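Long-range contacts in M32 carboxypeptidase (Pyrococcus furiosus, PDB 1KA2), which removes amino acids one after another from the C-terminus of peptides as a cobalt-dependent, broad-specificity metallocarboxypeptidase that works as a homodimer: residues R98-E103 with K143-Y148; P133-I138 with I378-L383; S430-Y435 with I481-D486. All blocks are in the same frame, centred on the assembly; numbering follows the deposited sequence.

In the fold
The three contacts tie together parts of a largely helical M32 fold. Contacts 1 and 2 share helix 132-149: its later turns meet the 98-103 bend in contact 1, and its first turns meet the 378-383 loop in contact 2. Their centres lie about 20 Å apart on the same side of the chain's centre, and along the chain their segments alternate. Both are away from the metal site. Contact 3 stands apart, its centre about 35 Å from that of contact 1 and about 37 Å from that of contact 2. It is nearer the active site: the Leu433 side chain is about 14 Å from the bound magnesium ion held by His269, His273 and Glu299.

Contact 1. Residues R98-E103 with K143-Y148; sequences RAFPPE and KRAAEY
The pyrrolidine ring of Pro101 and the phenol of Tyr148 reach toward each other tip to tip, with the proline laid on one face of the aromatic ring. Pro101 CD stands 3.7 Å from the centroid of the Tyr148 ring and only 12° off its normal, a CH-pi contact centred over the face. CG of the proline is displaced toward the CE2, CZ and OH side of the same ring. Phe100 meets Tyr148 differently: its ring turns an edge to the tyrosine's methylene, with Phe100 CD2 3.9 Å from Tyr148 CB. CG of Phe100 lies anti to its carbonyl carbon (chi1 -64°), and further out CZ comes within 3.9 Å of Ala145 CB, one helical turn before Tyr148. A water bridges the backbones, donating to Ala99 O at 3.0 Å and to Tyr148 O at 2.6 Å. Phe104, at the start of helix 102-124, meets the rings of both Phe100 and Tyr148. The contact thus packs the bend between helices 81-99 and 102-124, where Pro101 is the N-cap residue, against helix 132-149. With no direct hydrogen bond between the segments, its cohesion comes from CH-pi and apolar contact, supplemented by the water shared between two carbonyl oxygens.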
loop_
_atom_site.group_PDB
_atom_site.type_symbol
_atom_site.label_atom_id
_atom_site.label_comp_id
_atom_site.label_asym_id
_atom_site.label_seq_id
_atom_site.Cartn_x
_atom_site.Cartn_y
_atom_site.Cartn_z
ATOM N N ARG A 98 -19.143 14.604 15.869
ATOM C CA ARG A 98 -20.365 15.373 15.647
ATOM C C ARG A 98 -20.355 16.797 16.200
ATOM O O ARG A 98 -21.377 17.478 16.177
ATOM C CB ARG A 98 -21.584 14.620 16.192
ATOM C CG ARG A 98 -21.528 14.268 17.662
ATOM C CD ARG A 98 -22.803 13.536 18.073
ATOM N NE ARG A 98 -22.687 12.907 19.388
ATOM C CZ ARG A 98 -23.682 12.268 20.000
ATOM N NH1 ARG A 98 -24.870 12.179 19.413
ATOM N NH2 ARG A 98 -23.485 11.704 21.189
ATOM N N ALA A 99 -19.199 17.245 16.688
ATOM C CA ALA A 99 -19.070 18.595 17.232
ATOM C C ALA A 99 -19.017 19.607 16.091
ATOM O O ALA A 99 -19.519 20.729 16.213
ATOM C CB ALA A 99 -17.803 18.698 18.077
ATOM N N PHE A 100 -18.417 19.188 14.979
ATOM C CA PHE A 100 -18.265 20.043 13.806
ATOM C C PHE A 100 -19.367 19.906 12.761
ATOM O O PHE A 100 -19.623 18.817 12.248
ATOM C CB PHE A 100 -16.927 19.762 13.113
ATOM C CG PHE A 100 -15.709 20.102 13.938
ATOM C CD1 PHE A 100 -14.436 19.774 13.471
ATOM C CD2 PHE A 100 -15.826 20.738 15.171
ATOM C CE1 PHE A 100 -13.302 20.073 14.220
ATOM C CE2 PHE A 100 -14.701 21.038 15.924
ATOM C CZ PHE A 100 -13.436 20.708 15.453
ATOM N N PRO A 101 -20.031 21.017 12.426
ATOM C CA PRO A 101 -21.094 20.976 11.418
ATOM C C PRO A 101 -20.445 20.578 10.091
ATOM O O PRO A 101 -19.330 21.005 9.796
ATOM C CB PRO A 101 -21.597 22.418 11.387
ATOM C CG PRO A 101 -21.300 22.916 12.764
ATOM C CD PRO A 101 -19.938 22.350 13.042
ATOM N N PRO A 102 -21.124 19.750 9.281
ATOM C CA PRO A 102 -20.539 19.348 8.000
ATOM C C PRO A 102 -20.034 20.544 7.186
ATOM O O PRO A 102 -19.073 20.426 6.428
ATOM C CB PRO A 102 -21.681 18.591 7.310
ATOM C CG PRO A 102 -22.921 19.121 7.976
ATOM C CD PRO A 102 -22.488 19.220 9.419
ATOM N N GLU A 103 -20.672 21.697 7.341
ATOM C CA GLU A 103 -20.213 22.862 6.603
ATOM C C GLU A 103 -18.872 23.342 7.134
ATOM O O GLU A 103 -18.006 23.764 6.362
ATOM C CB GLU A 103 -21.230 24.005 6.666
ATOM C CG GLU A 103 -22.206 23.986 5.503
ATOM C CD GLU A 103 -21.509 23.848 4.149
ATOM O OE1 GLU A 103 -20.268 23.695 4.113
ATOM O OE2 GLU A 103 -22.204 23.885 3.113
ATOM N N LYS A 143 -10.704 29.174 17.040
ATOM C CA LYS A 143 -11.606 29.681 18.072
ATOM C C LYS A 143 -12.981 29.051 17.892
ATOM O O LYS A 143 -13.562 28.537 18.850
ATOM C CB LYS A 143 -11.711 31.207 17.998
ATOM C CG LYS A 143 -10.449 31.950 18.425
ATOM C CD LYS A 143 -10.364 33.311 17.740
ATOM C CE LYS A 143 -10.431 34.468 18.719
ATOM N NZ LYS A 143 -9.270 34.490 19.644
ATOM N N ARG A 144 -13.499 29.074 16.666
ATOM C CA ARG A 144 -14.806 28.471 16.413
ATOM C C ARG A 144 -14.767 27.029 16.919
ATOM O O ARG A 144 -15.650 26.602 17.657
ATOM C CB ARG A 144 -15.146 28.450 14.910
ATOM C CG ARG A 144 -15.157 29.802 14.197
ATOM C CD ARG A 144 -16.563 30.270 13.847
ATOM N NE ARG A 144 -17.352 29.316 13.057
ATOM C CZ ARG A 144 -17.139 29.002 11.779
ATOM N NH1 ARG A 144 -16.142 29.554 11.102
ATOM N NH2 ARG A 144 -17.949 28.148 11.164
ATOM N N ALA A 145 -13.731 26.289 16.519
ATOM C CA ALA A 145 -13.576 24.884 16.901
ATOM C C ALA A 145 -13.627 24.687 18.405
ATOM O O ALA A 145 -14.225 23.725 18.894
ATOM C CB ALA A 145 -12.267 24.325 16.341
ATOM N N ALA A 146 -12.999 25.599 19.135
ATOM C CA ALA A 146 -12.997 25.517 20.584
ATOM C C ALA A 146 -14.435 25.630 21.091
ATOM O O ALA A 146 -14.836 24.909 22.009
ATOM C CB ALA A 146 -12.131 26.625 21.173
ATOM N N GLU A 147 -15.210 26.530 20.486
ATOM C CA GLU A 147 -16.607 26.719 20.881
ATOM C C GLU A 147 -17.461 25.505 20.501
ATOM O O GLU A 147 -18.372 25.135 21.234
ATOM C CB GLU A 147 -17.187 27.992 20.238
ATOM C CG GLU A 147 -16.449 29.273 20.627
ATOM C CD GLU A 147 -16.454 29.510 22.124
ATOM O OE1 GLU A 147 -15.534 30.186 22.626
ATOM O OE2 GLU A 147 -17.383 29.026 22.801
ATOM N N TYR A 148 -17.168 24.886 19.360
ATOM C CA TYR A 148 -17.924 23.710 18.932
ATOM C C TYR A 148 -17.638 22.531 19.855
ATOM O O TYR A 148 -18.537 21.758 20.184
ATOM C CB TYR A 148 -17.569 23.334 17.490
ATOM C CG TYR A 148 -18.245 24.190 16.441
ATOM C CD1 TYR A 148 -17.510 24.746 15.390
ATOM C CD2 TYR A 148 -19.624 24.419 16.478
ATOM C CE1 TYR A 148 -18.132 25.511 14.395
ATOM C CE2 TYR A 148 -20.257 25.182 15.490
ATOM C CZ TYR A 148 -19.503 25.722 14.452
ATOM O OH TYR A 148 -20.112 26.474 13.474
HETATM O O HOH W 1 -20.785 21.399 18.848
#

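Contact 2. Residues P133-I138 with I378-L383; sequences PWLDKI and IKAKDL
Asp136 lays its carboxylate against the methyl group of Ala380, all three of its outer atoms CG, OD1 and OD2 lying near that carbon. OD1 also accepts a hydrogen bond from the backbone N of Ala380, 3.2 Å away, with an N-H...O angle of 147°. The donor comes to the syn side of OD1, 21° out of the carboxylate plane. Asp136 CG is anti to its own carbonyl carbon (chi1 -75°), which brings CG to the side of the Ala380 methyl; the further rotation about CB-CG then turns OD1 to the Ala380 N-H. The other oxygen, OD2, receives a hydrogen bond from a water at 2.9 Å, and this water accepts one from Lys381 N at 2.7 Å. Beside this polar grip, Leu135 CB rests 4.2 Å from Ala380 CB. The Leu135 and Leu383 side chains cross obliquely, their CD1 methyls closely packed at 3.5 Å. Leu383 also touches Met373 of helix 359-375, while Leu135 leans on Phe128. The contact thereby joins the first turns of helix 132-149 to the connection between helices 359-375 and 383-395. One carboxylate holds two successive backbone N-H groups at the start of the 3-10 turn 380-382, directly and through water, and its negative charge would probably be eased by both interactions.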
loop_
_atom_site.group_PDB
_atom_site.type_symbol
_atom_site.label_atom_id
_atom_site.label_comp_id
_atom_site.label_asym_id
_atom_site.label_seq_id
_atom_site.Cartn_x
_atom_site.Cartn_y
_atom_site.Cartn_z
ATOM N N PRO A 133 -2.698 36.430 5.783
ATOM C CA PRO A 133 -4.164 36.331 5.774
ATOM C C PRO A 133 -4.656 34.916 6.076
ATOM O O PRO A 133 -5.659 34.740 6.759
ATOM C CB PRO A 133 -4.536 36.804 4.368
ATOM C CG PRO A 133 -3.354 36.380 3.549
ATOM C CD PRO A 133 -2.191 36.774 4.442
ATOM N N TRP A 134 -3.942 33.915 5.571
ATOM C CA TRP A 134 -4.309 32.522 5.813
ATOM C C TRP A 134 -4.210 32.190 7.291
ATOM O O TRP A 134 -4.989 31.373 7.800
ATOM C CB TRP A 134 -3.412 31.572 5.017
ATOM C CG TRP A 134 -3.711 31.585 3.558
ATOM C CD1 TRP A 134 -2.968 32.163 2.571
ATOM C CD2 TRP A 134 -4.870 31.042 2.924
ATOM N NE1 TRP A 134 -3.596 32.017 1.357
ATOM C CE2 TRP A 134 -4.768 31.333 1.545
ATOM C CE3 TRP A 134 -5.992 30.338 3.387
ATOM C CZ2 TRP A 134 -5.747 30.943 0.621
ATOM C CZ3 TRP A 134 -6.962 29.952 2.473
ATOM C CH2 TRP A 134 -6.834 30.258 1.105
ATOM N N LEU A 135 -3.258 32.823 7.979
ATOM C CA LEU A 135 -3.083 32.585 9.409
ATOM C C LEU A 135 -4.254 33.183 10.192
ATOM O O LEU A 135 -4.678 32.629 11.202
ATOM C CB LEU A 135 -1.772 33.189 9.912
ATOM C CG LEU A 135 -0.932 32.293 10.834
ATOM C CD1 LEU A 135 0.104 33.139 11.581
ATOM C CD2 LEU A 135 -1.821 31.567 11.817
ATOM N N ASP A 136 -4.772 34.318 9.729
ATOM C CA ASP A 136 -5.909 34.947 10.398
ATOM C C ASP A 136 -7.143 34.061 10.219
ATOM O O ASP A 136 -7.972 33.951 11.118
ATOM C CB ASP A 136 -6.186 36.346 9.824
ATOM C CG ASP A 136 -5.179 37.385 10.290
ATOM O OD1 ASP A 136 -4.968 37.496 11.519
ATOM O OD2 ASP A 136 -4.603 38.097 9.431
ATOM N N LYS A 137 -7.265 33.436 9.052
ATOM C CA LYS A 137 -8.399 32.559 8.793
ATOM C C LYS A 137 -8.315 31.326 9.675
ATOM O O LYS A 137 -9.329 30.842 10.173
ATOM C CB LYS A 137 -8.434 32.128 7.327
ATOM C CG LYS A 137 -8.924 33.192 6.361
ATOM C CD LYS A 137 -8.941 32.637 4.946
ATOM C CE LYS A 137 -9.457 33.652 3.939
ATOM N NZ LYS A 137 -9.468 33.073 2.566
ATOM N N ILE A 138 -7.104 30.820 9.872
ATOM C CA ILE A 138 -6.918 29.635 10.697
ATOM C C ILE A 138 -7.123 29.952 12.175
ATOM O O ILE A 138 -7.562 29.097 12.941
ATOM C CB ILE A 138 -5.526 29.003 10.437
ATOM C CG1 ILE A 138 -5.512 28.404 9.023
ATOM C CG2 ILE A 138 -5.221 27.939 11.474
ATOM C CD1 ILE A 138 -4.249 27.696 8.653
ATOM N N ILE A 378 -5.664 38.287 19.099
ATOM C CA ILE A 378 -4.336 38.437 18.534
ATOM C C ILE A 378 -4.387 38.663 17.031
ATOM O O ILE A 378 -5.260 38.175 16.317
ATOM C CB ILE A 378 -3.449 37.243 18.835
ATOM C CG1 ILE A 378 -3.410 37.035 20.349
ATOM C CG2 ILE A 378 -2.051 37.503 18.279
ATOM C CD1 ILE A 378 -2.930 38.239 21.119
ATOM N N LYS A 379 -3.394 39.397 16.565
ATOM C CA LYS A 379 -3.264 39.782 15.173
ATOM C C LYS A 379 -2.123 39.064 14.446
ATOM O O LYS A 379 -0.975 39.132 14.870
ATOM C CB LYS A 379 -3.069 41.298 15.158
ATOM C CG LYS A 379 -2.511 41.860 16.491
ATOM C CD LYS A 379 -3.549 42.724 17.223
ATOM C CE LYS A 379 -4.322 43.593 16.221
ATOM N NZ LYS A 379 -5.291 44.516 16.854
ATOM N N ALA A 380 -2.443 38.383 13.349
ATOM C CA ALA A 380 -1.429 37.647 12.598
ATOM C C ALA A 380 -0.206 38.489 12.251
ATOM O O ALA A 380 0.941 38.052 12.406
ATOM C CB ALA A 380 -2.028 37.088 11.329
ATOM N N LYS A 381 -0.465 39.697 11.767
ATOM C CA LYS A 381 0.605 40.610 11.397
ATOM C C LYS A 381 1.523 40.891 12.583
ATOM O O LYS A 381 2.643 41.334 12.403
ATOM C CB LYS A 381 0.031 41.936 10.902
ATOM C CG LYS A 381 -0.595 42.765 12.014
ATOM C CD LYS A 381 -0.642 44.240 11.631
ATOM C CE LYS A 381 -0.989 45.127 12.827
ATOM N NZ LYS A 381 -0.785 46.581 12.564
ATOM N N ASP A 382 1.047 40.637 13.793
ATOM C CA ASP A 382 1.848 40.885 14.985
ATOM C C ASP A 382 2.537 39.666 15.580
ATOM O O ASP A 382 3.309 39.788 16.534
ATOM C CB ASP A 382 0.979 41.551 16.055
ATOM C CG ASP A 382 0.694 43.006 15.745
ATOM O OD1 ASP A 382 1.363 43.862 16.348
ATOM O OD2 ASP A 382 -0.179 43.278 14.898
ATOM N N LEU A 383 2.253 38.494 15.023
ATOM C CA LEU A 383 2.843 37.259 15.526
ATOM C C LEU A 383 4.361 37.158 15.320
ATOM O O LEU A 383 5.100 36.801 16.246
ATOM C CB LEU A 383 2.132 36.050 14.902
ATOM C CG LEU A 383 0.687 35.877 15.388
ATOM C CD1 LEU A 383 0.023 34.716 14.669
ATOM C CD2 LEU A 383 0.675 35.652 16.905
HETATM O O HOH W 2 -2.758 40.104 10.333
#

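Contact 3. Residues S430-Y435 with I481-D486; sequences SAQLYY and IGEDMD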
loop_
_atom_site.group_PDB
_atom_site.type_symbol
_atom_site.label_atom_id
_atom_site.label_comp_id
_atom_site.label_asym_id
_atom_site.label_seq_id
_atom_site.Cartn_x
_atom_site.Cartn_y
_atom_site.Cartn_z
ATOM N N SER A 430 9.610 10.864 29.124
ATOM C CA SER A 430 10.689 9.902 28.850
ATOM C C SER A 430 11.683 9.864 30.008
ATOM O O SER A 430 12.284 8.818 30.305
ATOM C CB SER A 430 11.440 10.219 27.541
ATOM O OG SER A 430 12.278 11.362 27.653
ATOM N N ALA A 431 11.839 11.016 30.656
ATOM C CA ALA A 431 12.737 11.153 31.798
ATOM C C ALA A 431 12.133 10.423 32.995
ATOM O O ALA A 431 12.780 9.583 33.610
ATOM C CB ALA A 431 12.936 12.626 32.134
ATOM N N GLN A 432 10.878 10.738 33.296
ATOM C CA GLN A 432 10.170 10.129 34.416
ATOM C C GLN A 432 10.195 8.602 34.316
ATOM O O GLN A 432 10.499 7.910 35.283
ATOM C CB GLN A 432 8.724 10.642 34.444
ATOM C CG GLN A 432 8.042 10.573 35.814
ATOM C CD GLN A 432 6.704 11.305 35.846
ATOM O OE1 GLN A 432 6.476 12.240 35.073
ATOM N NE2 GLN A 432 5.822 10.899 36.756
ATOM N N LEU A 433 9.867 8.085 33.138
ATOM C CA LEU A 433 9.862 6.649 32.923
ATOM C C LEU A 433 11.228 6.044 33.162
ATOM O O LEU A 433 11.335 4.919 33.642
ATOM C CB LEU A 433 9.393 6.322 31.497
ATOM C CG LEU A 433 7.909 6.606 31.247
ATOM C CD1 LEU A 433 7.502 6.244 29.814
ATOM C CD2 LEU A 433 7.103 5.812 32.274
ATOM N N TYR A 434 12.274 6.784 32.807
ATOM C CA TYR A 434 13.641 6.300 32.985
ATOM C C TYR A 434 13.950 5.971 34.439
ATOM O O TYR A 434 14.531 4.925 34.734
ATOM C CB TYR A 434 14.663 7.330 32.483
ATOM C CG TYR A 434 16.060 7.086 33.014
ATOM C CD1 TYR A 434 16.762 5.914 32.692
ATOM C CD2 TYR A 434 16.666 7.999 33.886
ATOM C CE1 TYR A 434 18.035 5.657 33.230
ATOM C CE2 TYR A 434 17.927 7.754 34.427
ATOM C CZ TYR A 434 18.607 6.585 34.096
ATOM O OH TYR A 434 19.858 6.362 34.625
ATOM N N TYR A 435 13.568 6.869 35.345
ATOM C CA TYR A 435 13.824 6.663 36.769
ATOM C C TYR A 435 12.972 5.554 37.363
ATOM O O TYR A 435 13.401 4.872 38.288
ATOM C CB TYR A 435 13.631 7.973 37.541
ATOM C CG TYR A 435 14.746 8.961 37.257
ATOM C CD1 TYR A 435 14.491 10.175 36.624
ATOM C CD2 TYR A 435 16.071 8.639 37.551
ATOM C CE1 TYR A 435 15.530 11.045 36.282
ATOM C CE2 TYR A 435 17.118 9.501 37.211
ATOM C CZ TYR A 435 16.841 10.699 36.572
ATOM O OH TYR A 435 17.881 11.521 36.185
ATOM N N ILE A 481 2.445 4.140 36.856
ATOM C CA ILE A 481 3.599 4.772 37.477
ATOM C C ILE A 481 3.343 5.327 38.883
ATOM O O ILE A 481 4.212 5.954 39.489
ATOM C CB ILE A 481 4.140 5.868 36.529
ATOM C CG1 ILE A 481 4.589 5.209 35.223
ATOM C CG2 ILE A 481 5.301 6.611 37.144
ATOM C CD1 ILE A 481 5.492 4.009 35.428
ATOM N N GLY A 482 2.148 5.075 39.404
ATOM C CA GLY A 482 1.811 5.540 40.734
ATOM C C GLY A 482 1.813 7.047 40.896
ATOM O O GLY A 482 1.804 7.559 42.015
ATOM N N GLU A 483 1.829 7.767 39.784
ATOM C CA GLU A 483 1.820 9.219 39.843
ATOM C C GLU A 483 1.450 9.853 38.513
ATOM O O GLU A 483 1.116 9.164 37.543
ATOM C CB GLU A 483 3.182 9.752 40.324
ATOM C CG GLU A 483 4.392 9.065 39.703
ATOM C CD GLU A 483 5.708 9.681 40.138
ATOM O OE1 GLU A 483 5.881 9.947 41.344
ATOM O OE2 GLU A 483 6.580 9.893 39.276
ATOM N N ASP A 484 1.496 11.178 38.491
ATOM C CA ASP A 484 1.174 11.951 37.305
ATOM C C ASP A 484 2.466 12.508 36.720
ATOM O O ASP A 484 3.529 12.408 37.333
ATOM C CB ASP A 484 0.237 13.100 37.681
ATOM C CG ASP A 484 -1.103 12.614 38.184
ATOM O OD1 ASP A 484 -1.999 12.367 37.352
ATOM O OD2 ASP A 484 -1.256 12.467 39.412
ATOM N N MET A 485 2.373 13.089 35.530
ATOM C CA MET A 485 3.541 13.667 34.893
ATOM C C MET A 485 4.109 14.730 35.827
ATOM O O MET A 485 3.362 15.439 36.500
ATOM C CB MET A 485 3.153 14.302 33.547
ATOM C CG MET A 485 4.300 15.018 32.848
ATOM S SD MET A 485 3.854 15.705 31.241
ATOM C CE MET A 485 3.448 17.380 31.666
ATOM N N ASP A 486 5.432 14.819 35.879
ATOM C CA ASP A 486 6.110 15.809 36.706
ATOM C C ASP A 486 7.401 16.223 36.021
ATOM O O ASP A 486 8.369 15.462 35.967
ATOM C CB ASP A 486 6.414 15.254 38.096
ATOM C CG ASP A 486 7.345 16.159 38.893
ATOM O OD1 ASP A 486 7.112 17.388 38.935
ATOM O OD2 ASP A 486 8.311 15.637 39.482
#
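Gln432 CG is anti to the backbone N (chi1 -156°) and CD continues the extended chain (chi2 170°), carrying the terminal amide from helix 421-440 across to the loop. Glu483 CG sits between its own backbone N and carbonyl carbon (chi1 43°), and the two side chains meet tip to tip, their amide and carboxylate planes well turned against each other. Gln432 NE2 donates to Glu483 OE2 at 2.8 Å, reaching the anti side of that oxygen and approaching from outside the carboxylate plane. The same nitrogen donates to Asp484 O, also at 2.8 Å; this bond is the straighter of the two, and the acceptor lies near the amide plane. Gln432 OE1 accepts from Asp486 N at 2.9 Å, with the donor above the carbonyl plane. Three hydrogen bonds therefore grip the buried amide, using its oxygen and nitrogen together, and fix its rotation. An alanine at Gln432 would probably leave Asp486 N and Asp484 O without these partners, deprive Glu483 of one of its hydrogen bonds, and open a gap between helix and loop.

Beside the amide, Leu433 and Ile481 cross at about a right angle, with Leu433 CD2 3.9 Å from Ile481 CG1. Glu483 OE2 has a second partner in His436 NE2, one helical turn beyond Gln432, so a single carboxylate oxygen links two positions of helix 421-440. The loop 481-486 joins helix 473-481 to helix 488-498, whose Tyr489 touches both Gln432 and Glu483. Met485 packs back onto Ile425, Leu428 and Leu429 of helix 421-440, while Leu433 touches Gln301 of helix 295-309, the helix that supplies the metal ligand Glu299.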